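Local coordinates for protein RNA-dependent RNA Polymerase (Bombyx mori cytoplasmic polyhedrosis virus, PDB 6TZ0) that catalyses RNA-templated RNA synthesis, transcribing plus strands from the double-stranded viral genome and copying them into minus strands during replication, at residues T401-D414 with F566-F579. Sequence-based numbering, arbitrary orientation.
Sequences TDEIAKRVNGIHHD and FVLDVASKCTVPRF
Thr401 and Ala405 of helix 401-409 rest on Val570, in the last turns of helix 557-573, and on Cys574 just after it; the axes of helix 401-409 and helix 566-573 approach to 8.6 Å at a crossing angle of -59°, and the chain beyond each helix keeps the contact going as far as Asp414 and Phe579. This is helix-helix packing with a knob-into-hole start, within the central polymerase domain and away from the metal- and nucleotide-binding sites. Thr401 is the knob, set among Phe566, Asp569, Val570 and Lys573. With OG1 between the backbone N and carbonyl carbon (chi1 58°), its CG2 lies 3.8 Å from Val570 CG2, while OG1 meets the CD and CE methylenes of Lys573, whose long aliphatic stem covers the threonine while its ammonium, on an exposed residue, can reach solvent. Ile404 uses both branches: CD1 reaches the edge of the Phe566 ring, 3.6 Å from CZ, and CG2 touches Val570 CG1. Small Ala405 permits close backbones, its CB 3.9 Å from Cys574 CB.

Farther along, Asn409 OD1 accepts a nearly straight hydrogen bond from Thr575 N (2.7 Å, 164°), just beyond the other helix, the donor tilted 20° from the carbonyl plane; a short amide side chain is well suited to meeting a backbone N-H that has left the helix. Val576 spreads its methyls between two partners, CG2 touching Val408 CG1 and CG1 touching His413 CD2. Asp414 OD1 is hydrogen-bonded to Tyr460 OH and OD2 forms a salt bridge with Arg461, and Phe579 also stacks on Phe498. At this far end His413 CB lies in the plane of the Phe579 ring, at its edge, 3.7 Å from CD1.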
ATOM      1  N   THR A 401     -15.183   0.171  22.262  1.00 25.67           N
ATOM      2  CA  THR A 401     -15.084   1.581  21.891  1.00 25.67           C
ATOM      3  C   THR A 401     -14.539   2.455  23.013  1.00 25.67           C
ATOM      4  O   THR A 401     -13.822   3.424  22.741  1.00 25.67           O
ATOM      5  CB  THR A 401     -16.443   2.103  21.438  1.00 25.67           C
ATOM      6  OG1 THR A 401     -17.390   1.925  22.492  1.00 25.67           O
ATOM      7  CG2 THR A 401     -16.918   1.367  20.209  1.00 25.67           C
ATOM      8  N   ASP A 402     -14.838   2.131  24.269  1.00 30.56           N
ATOM      9  CA  ASP A 402     -14.427   3.003  25.364  1.00 30.56           C
ATOM     10  C   ASP A 402     -12.945   2.860  25.691  1.00 30.56           C
ATOM     11  O   ASP A 402     -12.269   3.867  25.950  1.00 30.56           O
ATOM     12  CB  ASP A 402     -15.278   2.720  26.596  1.00 30.56           C
ATOM     13  CG  ASP A 402     -15.048   3.727  27.698  1.00 30.56           C
ATOM     14  OD1 ASP A 402     -15.527   4.875  27.559  1.00 30.56           O
ATOM     15  OD2 ASP A 402     -14.387   3.373  28.699  1.00 30.56           O
ATOM     16  N   GLU A 403     -12.422   1.635  25.649  1.00 30.33           N
ATOM     17  CA  GLU A 403     -10.990   1.413  25.812  1.00 30.33           C
ATOM     18  C   GLU A 403     -10.191   2.030  24.670  1.00 30.33           C
ATOM     19  O   GLU A 403      -9.140   2.644  24.902  1.00 30.33           O
ATOM     20  CB  GLU A 403     -10.715  -0.085  25.910  1.00 30.33           C
ATOM     21  CG  GLU A 403      -9.260  -0.447  26.089  1.00 30.33           C
ATOM     22  CD  GLU A 403      -8.707  -0.045  27.438  1.00 30.33           C
ATOM     23  OE1 GLU A 403      -9.486   0.022  28.414  1.00 30.33           O
ATOM     24  OE2 GLU A 403      -7.485   0.202  27.523  1.00 30.33           O
ATOM     25  N   ILE A 404     -10.687   1.902  23.433  1.00 27.60           N
ATOM     26  CA  ILE A 404     -10.009   2.495  22.284  1.00 27.60           C
ATOM     27  C   ILE A 404     -10.039   4.016  22.368  1.00 27.60           C
ATOM     28  O   ILE A 404      -9.046   4.677  22.051  1.00 27.60           O
ATOM     29  CB  ILE A 404     -10.613   1.967  20.967  1.00 27.60           C
ATOM     30  CG1 ILE A 404     -10.281   0.494  20.786  1.00 27.60           C
ATOM     31  CG2 ILE A 404     -10.054   2.676  19.762  1.00 27.60           C
ATOM     32  CD1 ILE A 404     -11.004  -0.151  19.644  1.00 27.60           C
ATOM     33  N   ALA A 405     -11.141   4.596  22.856  1.00 28.24           N
ATOM     34  CA  ALA A 405     -11.196   6.050  22.995  1.00 28.24           C
ATOM     35  C   ALA A 405     -10.256   6.552  24.082  1.00 28.24           C
ATOM     36  O   ALA A 405      -9.621   7.603  23.913  1.00 28.24           O
ATOM     37  CB  ALA A 405     -12.627   6.496  23.276  1.00 28.24           C
ATOM     38  N   LYS A 406     -10.126   5.794  25.174  1.00 30.87           N
ATOM     39  CA  LYS A 406      -9.136   6.104  26.199  1.00 30.87           C
ATOM     40  C   LYS A 406      -7.718   6.035  25.643  1.00 30.87           C
ATOM     41  O   LYS A 406      -6.861   6.841  26.020  1.00 30.87           O
ATOM     42  CB  LYS A 406      -9.318   5.143  27.376  1.00 30.87           C
ATOM     43  CG  LYS A 406      -8.459   5.404  28.610  1.00 30.87           C
ATOM     44  CD  LYS A 406      -7.250   4.476  28.682  1.00 30.87           C
ATOM     45  CE  LYS A 406      -6.464   4.700  29.957  1.00 30.87           C
ATOM     46  NZ  LYS A 406      -5.257   3.832  30.020  1.00 30.87           N
ATOM     47  N   ARG A 407      -7.454   5.087  24.741  1.00 30.01           N
ATOM     48  CA  ARG A 407      -6.128   4.997  24.133  1.00 30.01           C
ATOM     49  C   ARG A 407      -5.878   6.133  23.146  1.00 30.01           C
ATOM     50  O   ARG A 407      -4.752   6.630  23.039  1.00 30.01           O
ATOM     51  CB  ARG A 407      -5.965   3.647  23.443  1.00 30.01           C
ATOM     52  CG  ARG A 407      -5.821   2.489  24.394  1.00 30.01           C
ATOM     53  CD  ARG A 407      -5.739   1.183  23.642  1.00 30.01           C
ATOM     54  NE  ARG A 407      -5.636   0.057  24.560  1.00 30.01           N
ATOM     55  CZ  ARG A 407      -4.487  -0.459  24.974  1.00 30.01           C
ATOM     56  NH1 ARG A 407      -3.345   0.043  24.536  1.00 30.01           N
ATOM     57  NH2 ARG A 407      -4.478  -1.480  25.817  1.00 30.01           N
ATOM     58  N   VAL A 408      -6.912   6.544  22.409  1.00 29.71           N
ATOM     59  CA  VAL A 408      -6.782   7.600  21.408  1.00 29.71           C
ATOM     60  C   VAL A 408      -6.568   8.957  22.071  1.00 29.71           C
ATOM     61  O   VAL A 408      -5.843   9.808  21.538  1.00 29.71           O
ATOM     62  CB  VAL A 408      -8.016   7.557  20.476  1.00 29.71           C
ATOM     63  CG1 VAL A 408      -8.179   8.806  19.640  1.00 29.71           C
ATOM     64  CG2 VAL A 408      -7.892   6.389  19.524  1.00 29.71           C
ATOM     65  N   ASN A 409      -7.126   9.157  23.271  1.00 30.40           N
ATOM     66  CA  ASN A 409      -6.955  10.429  23.973  1.00 30.40           C
ATOM     67  C   ASN A 409      -5.508  10.700  24.380  1.00 30.40           C
ATOM     68  O   ASN A 409      -5.135  11.860  24.577  1.00 30.40           O
ATOM     69  CB  ASN A 409      -7.841  10.469  25.211  1.00 30.40           C
ATOM     70  CG  ASN A 409      -9.300  10.580  24.874  1.00 30.40           C
ATOM     71  OD1 ASN A 409      -9.679  11.287  23.945  1.00 30.40           O
ATOM     72  ND2 ASN A 409     -10.136   9.897  25.638  1.00 30.40           N
ATOM     73  N   GLY A 410      -4.681   9.667  24.500  1.00 32.13           N
ATOM     74  CA  GLY A 410      -3.316   9.860  24.945  1.00 32.13           C
ATOM     75  C   GLY A 410      -2.281   9.883  23.842  1.00 32.13           C
ATOM     76  O   GLY A 410      -1.112   9.568  24.079  1.00 32.13           O
ATOM     77  N   ILE A 411      -2.688  10.261  22.635  1.00 33.35           N
ATOM     78  CA  ILE A 411      -1.803  10.311  21.479  1.00 33.35           C
ATOM     79  C   ILE A 411      -1.782  11.736  20.947  1.00 33.35           C
ATOM     80  O   ILE A 411      -2.838  12.354  20.778  1.00 33.35           O
ATOM     81  CB  ILE A 411      -2.258   9.323  20.383  1.00 33.35           C
ATOM     82  CG1 ILE A 411      -2.180   7.887  20.890  1.00 33.35           C
ATOM     83  CG2 ILE A 411      -1.436   9.473  19.122  1.00 33.35           C
ATOM     84  CD1 ILE A 411      -2.841   6.898  19.972  1.00 33.35           C
ATOM     85  N   HIS A 412      -0.585  12.266  20.704  1.00 36.65           N
ATOM     86  CA  HIS A 412      -0.421  13.521  19.983  1.00 36.65           C
ATOM     87  C   HIS A 412      -0.448  13.189  18.496  1.00 36.65           C
ATOM     88  O   HIS A 412       0.442  12.498  17.994  1.00 36.65           O
ATOM     89  CB  HIS A 412       0.874  14.223  20.377  1.00 36.65           C
ATOM     90  CG  HIS A 412       1.018  15.592  19.791  1.00 36.65           C
ATOM     91  ND1 HIS A 412       0.289  16.670  20.237  1.00 36.65           N
ATOM     92  CD2 HIS A 412       1.807  16.058  18.797  1.00 36.65           C
ATOM     93  CE1 HIS A 412       0.621  17.742  19.543  1.00 36.65           C
ATOM     94  NE2 HIS A 412       1.541  17.398  18.662  1.00 36.65           N
ATOM     95  N   HIS A 413      -1.467  13.675  17.795  1.00 33.94           N
ATOM     96  CA  HIS A 413      -1.753  13.192  16.455  1.00 33.94           C
ATOM     97  C   HIS A 413      -0.999  13.940  15.368  1.00 33.94           C
ATOM     98  O   HIS A 413      -0.837  13.406  14.265  1.00 33.94           O
ATOM     99  CB  HIS A 413      -3.257  13.257  16.208  1.00 33.94           C
ATOM    100  CG  HIS A 413      -4.044  12.376  17.126  1.00 33.94           C
ATOM    101  ND1 HIS A 413      -4.132  11.012  16.954  1.00 33.94           N
ATOM    102  CD2 HIS A 413      -4.748  12.658  18.245  1.00 33.94           C
ATOM    103  CE1 HIS A 413      -4.875  10.496  17.915  1.00 33.94           C
ATOM    104  NE2 HIS A 413      -5.256  11.472  18.715  1.00 33.94           N
ATOM    105  N   ASP A 414      -0.505  15.140  15.661  1.00 34.75           N
ATOM    106  CA  ASP A 414       0.302  15.873  14.695  1.00 34.75           C
ATOM    107  C   ASP A 414       1.676  15.241  14.537  1.00 34.75           C
ATOM    108  O   ASP A 414       2.163  15.053  13.412  1.00 34.75           O
ATOM    109  CB  ASP A 414       0.419  17.320  15.142  1.00 34.75           C
ATOM    110  CG  ASP A 414      -0.900  18.020  15.115  1.00 34.75           C
ATOM    111  OD1 ASP A 414      -1.735  17.601  14.306  1.00 34.75           O
ATOM    112  OD2 ASP A 414      -1.111  18.975  15.888  1.00 34.75           O
ATOM    113  N   PHE A 566     -18.435   2.106  13.698  1.00 20.55           N
ATOM    114  CA  PHE A 566     -17.452   1.855  14.749  1.00 20.55           C
ATOM    115  C   PHE A 566     -16.534   3.055  14.951  1.00 20.55           C
ATOM    116  O   PHE A 566     -16.257   3.457  16.096  1.00 20.55           O
ATOM    117  CB  PHE A 566     -16.671   0.593  14.378  1.00 20.55           C
ATOM    118  CG  PHE A 566     -15.509   0.295  15.264  1.00 20.55           C
ATOM    119  CD1 PHE A 566     -15.693  -0.144  16.558  1.00 20.55           C
ATOM    120  CD2 PHE A 566     -14.217   0.404  14.773  1.00 20.55           C
ATOM    121  CE1 PHE A 566     -14.603  -0.428  17.362  1.00 20.55           C
ATOM    122  CE2 PHE A 566     -13.131   0.123  15.567  1.00 20.55           C
ATOM    123  CZ  PHE A 566     -13.322  -0.296  16.860  1.00 20.55           C
ATOM    124  N   VAL A 567     -16.089   3.662  13.848  1.00 21.03           N
ATOM    125  CA  VAL A 567     -15.232   4.841  13.921  1.00 21.03           C
ATOM    126  C   VAL A 567     -15.975   6.018  14.542  1.00 21.03           C
ATOM    127  O   VAL A 567     -15.418   6.745  15.370  1.00 21.03           O
ATOM    128  CB  VAL A 567     -14.682   5.166  12.519  1.00 21.03           C
ATOM    129  CG1 VAL A 567     -13.957   6.487  12.498  1.00 21.03           C
ATOM    130  CG2 VAL A 567     -13.729   4.088  12.096  1.00 21.03           C
ATOM    131  N   LEU A 568     -17.255   6.192  14.207  1.00 21.26           N
ATOM    132  CA  LEU A 568     -18.015   7.299  14.777  1.00 21.26           C
ATOM    133  C   LEU A 568     -18.364   7.068  16.241  1.00 21.26           C
ATOM    134  O   LEU A 568     -18.445   8.036  17.001  1.00 21.26           O
ATOM    135  CB  LEU A 568     -19.274   7.561  13.958  1.00 21.26           C
ATOM    136  CG  LEU A 568     -19.038   8.222  12.605  1.00 21.26           C
ATOM    137  CD1 LEU A 568     -20.329   8.318  11.826  1.00 21.26           C
ATOM    138  CD2 LEU A 568     -18.438   9.587  12.801  1.00 21.26           C
ATOM    139  N   ASP A 569     -18.528   5.809  16.663  1.00 23.04           N
ATOM    140  CA  ASP A 569     -18.718   5.516  18.084  1.00 23.04           C
ATOM    141  C   ASP A 569     -17.488   5.893  18.897  1.00 23.04           C
ATOM    142  O   ASP A 569     -17.593   6.585  19.924  1.00 23.04           O
ATOM    143  CB  ASP A 569     -19.031   4.036  18.289  1.00 23.04           C
ATOM    144  CG  ASP A 569     -20.417   3.663  17.844  1.00 23.04           C
ATOM    145  OD1 ASP A 569     -21.307   4.535  17.872  1.00 23.04           O
ATOM    146  OD2 ASP A 569     -20.626   2.487  17.485  1.00 23.04           O
ATOM    147  N   VAL A 570     -16.310   5.458  18.440  1.00 22.53           N
ATOM    148  CA  VAL A 570     -15.081   5.778  19.162  1.00 22.53           C
ATOM    149  C   VAL A 570     -14.804   7.278  19.110  1.00 22.53           C
ATOM    150  O   VAL A 570     -14.362   7.875  20.096  1.00 22.53           O
ATOM    151  CB  VAL A 570     -13.903   4.966  18.600  1.00 22.53           C
ATOM    152  CG1 VAL A 570     -12.632   5.277  19.351  1.00 22.53           C
ATOM    153  CG2 VAL A 570     -14.197   3.500  18.677  1.00 22.53           C
ATOM    154  N   ALA A 571     -15.113   7.918  17.981  1.00 22.68           N
ATOM    155  CA  ALA A 571     -14.873   9.346  17.841  1.00 22.68           C
ATOM    156  C   ALA A 571     -15.815  10.170  18.702  1.00 22.68           C
ATOM    157  O   ALA A 571     -15.428  11.235  19.189  1.00 22.68           O
ATOM    158  CB  ALA A 571     -15.007   9.753  16.377  1.00 22.68           C
ATOM    159  N   SER A 572     -17.043   9.702  18.908  1.00 23.17           N
ATOM    160  CA  SER A 572     -17.950  10.418  19.792  1.00 23.17           C
ATOM    161  C   SER A 572     -17.548  10.242  21.247  1.00 23.17           C
ATOM    162  O   SER A 572     -17.683  11.176  22.045  1.00 23.17           O
ATOM    163  CB  SER A 572     -19.379   9.939  19.580  1.00 23.17           C
ATOM    164  OG  SER A 572     -19.532   8.621  20.063  1.00 23.17           O
ATOM    165  N   LYS A 573     -17.042   9.061  21.616  1.00 25.61           N
ATOM    166  CA  LYS A 573     -16.692   8.849  23.020  1.00 25.61           C
ATOM    167  C   LYS A 573     -15.415   9.562  23.455  1.00 25.61           C
ATOM    168  O   LYS A 573     -15.234   9.777  24.655  1.00 25.61           O
ATOM    169  CB  LYS A 573     -16.561   7.359  23.331  1.00 25.61           C
ATOM    170  CG  LYS A 573     -17.879   6.628  23.457  1.00 25.61           C
ATOM    171  CD  LYS A 573     -17.659   5.160  23.736  1.00 25.61           C
ATOM    172  CE  LYS A 573     -18.963   4.453  24.069  1.00 25.61           C
ATOM    173  NZ  LYS A 573     -19.915   4.419  22.930  1.00 25.61           N
ATOM    174  N   CYS A 574     -14.532   9.939  22.538  1.00 28.16           N
ATOM    175  CA  CYS A 574     -13.225  10.432  22.946  1.00 28.16           C
ATOM    176  C   CYS A 574     -13.265  11.931  23.230  1.00 28.16           C
ATOM    177  O   CYS A 574     -14.308  12.581  23.156  1.00 28.16           O
ATOM    178  CB  CYS A 574     -12.172  10.101  21.889  1.00 28.16           C
ATOM    179  SG  CYS A 574     -12.385  10.905  20.301  1.00 28.16           S
ATOM    180  N   THR A 575     -12.106  12.486  23.589  1.00 30.14           N
ATOM    181  CA  THR A 575     -11.956  13.917  23.871  1.00 30.14           C
ATOM    182  C   THR A 575     -10.618  14.347  23.274  1.00 30.14           C
ATOM    183  O   THR A 575      -9.585  14.308  23.947  1.00 30.14           O
ATOM    184  CB  THR A 575     -12.022  14.190  25.369  1.00 30.14           C
ATOM    185  OG1 THR A 575     -13.238  13.651  25.899  1.00 30.14           O
ATOM    186  CG2 THR A 575     -12.002  15.685  25.648  1.00 30.14           C
ATOM    187  N   VAL A 576     -10.638  14.740  22.004  1.00 26.35           N
ATOM    188  CA  VAL A 576      -9.425  15.110  21.275  1.00 26.35           C
ATOM    189  C   VAL A 576      -9.625  16.483  20.652  1.00 26.35           C
ATOM    190  O   VAL A 576     -10.392  16.613  19.691  1.00 26.35           O
ATOM    191  CB  VAL A 576      -9.071  14.080  20.188  1.00 26.35           C
ATOM    192  CG1 VAL A 576      -7.871  14.544  19.377  1.00 26.35           C
ATOM    193  CG2 VAL A 576      -8.786  12.721  20.787  1.00 26.35           C
ATOM    194  N   PRO A 577      -8.990  17.531  21.157  1.00 24.76           N
ATOM    195  CA  PRO A 577      -8.961  18.794  20.423  1.00 24.76           C
ATOM    196  C   PRO A 577      -7.733  18.860  19.530  1.00 24.76           C
ATOM    197  O   PRO A 577      -6.740  18.161  19.747  1.00 24.76           O
ATOM    198  CB  PRO A 577      -8.880  19.838  21.539  1.00 24.76           C
ATOM    199  CG  PRO A 577      -8.100  19.147  22.591  1.00 24.76           C
ATOM    200  CD  PRO A 577      -8.480  17.692  22.529  1.00 24.76           C
ATOM    201  N   ARG A 578      -7.836  19.711  18.506  1.00 26.02           N
ATOM    202  CA  ARG A 578      -6.720  20.117  17.648  1.00 26.02           C
ATOM    203  C   ARG A 578      -6.106  18.923  16.911  1.00 26.02           C
ATOM    204  O   ARG A 578      -4.991  18.491  17.194  1.00 26.02           O
ATOM    205  CB  ARG A 578      -5.641  20.867  18.447  1.00 26.02           C
ATOM    206  CG  ARG A 578      -5.846  22.357  18.602  1.00 26.02           C
ATOM    207  CD  ARG A 578      -6.943  22.663  19.570  1.00 26.02           C
ATOM    208  NE  ARG A 578      -7.011  24.063  19.930  1.00 26.02           N
ATOM    209  CZ  ARG A 578      -7.982  24.572  20.672  1.00 26.02           C
ATOM    210  NH1 ARG A 578      -7.977  25.851  20.974  1.00 26.02           N
ATOM    211  NH2 ARG A 578      -8.960  23.795  21.105  1.00 26.02           N
ATOM    212  N   PHE A 579      -6.878  18.365  15.980  1.00 25.63           N
ATOM    213  CA  PHE A 579      -6.293  17.337  15.126  1.00 25.63           C
ATOM    214  C   PHE A 579      -5.643  17.920  13.877  1.00 25.63           C
ATOM    215  O   PHE A 579      -4.430  17.816  13.704  1.00 25.63           O
ATOM    216  CB  PHE A 579      -7.330  16.274  14.755  1.00 25.63           C
ATOM    217  CG  PHE A 579      -6.873  15.341  13.673  1.00 25.63           C
ATOM    218  CD1 PHE A 579      -5.758  14.540  13.845  1.00 25.63           C
ATOM    219  CD2 PHE A 579      -7.591  15.232  12.498  1.00 25.63           C
ATOM    220  CE1 PHE A 579      -5.345  13.684  12.843  1.00 25.63           C
ATOM    221  CE2 PHE A 579      -7.187  14.373  11.503  1.00 25.63           C
ATOM    222  CZ  PHE A 579      -6.066  13.597  11.676  1.00 25.63           C
TER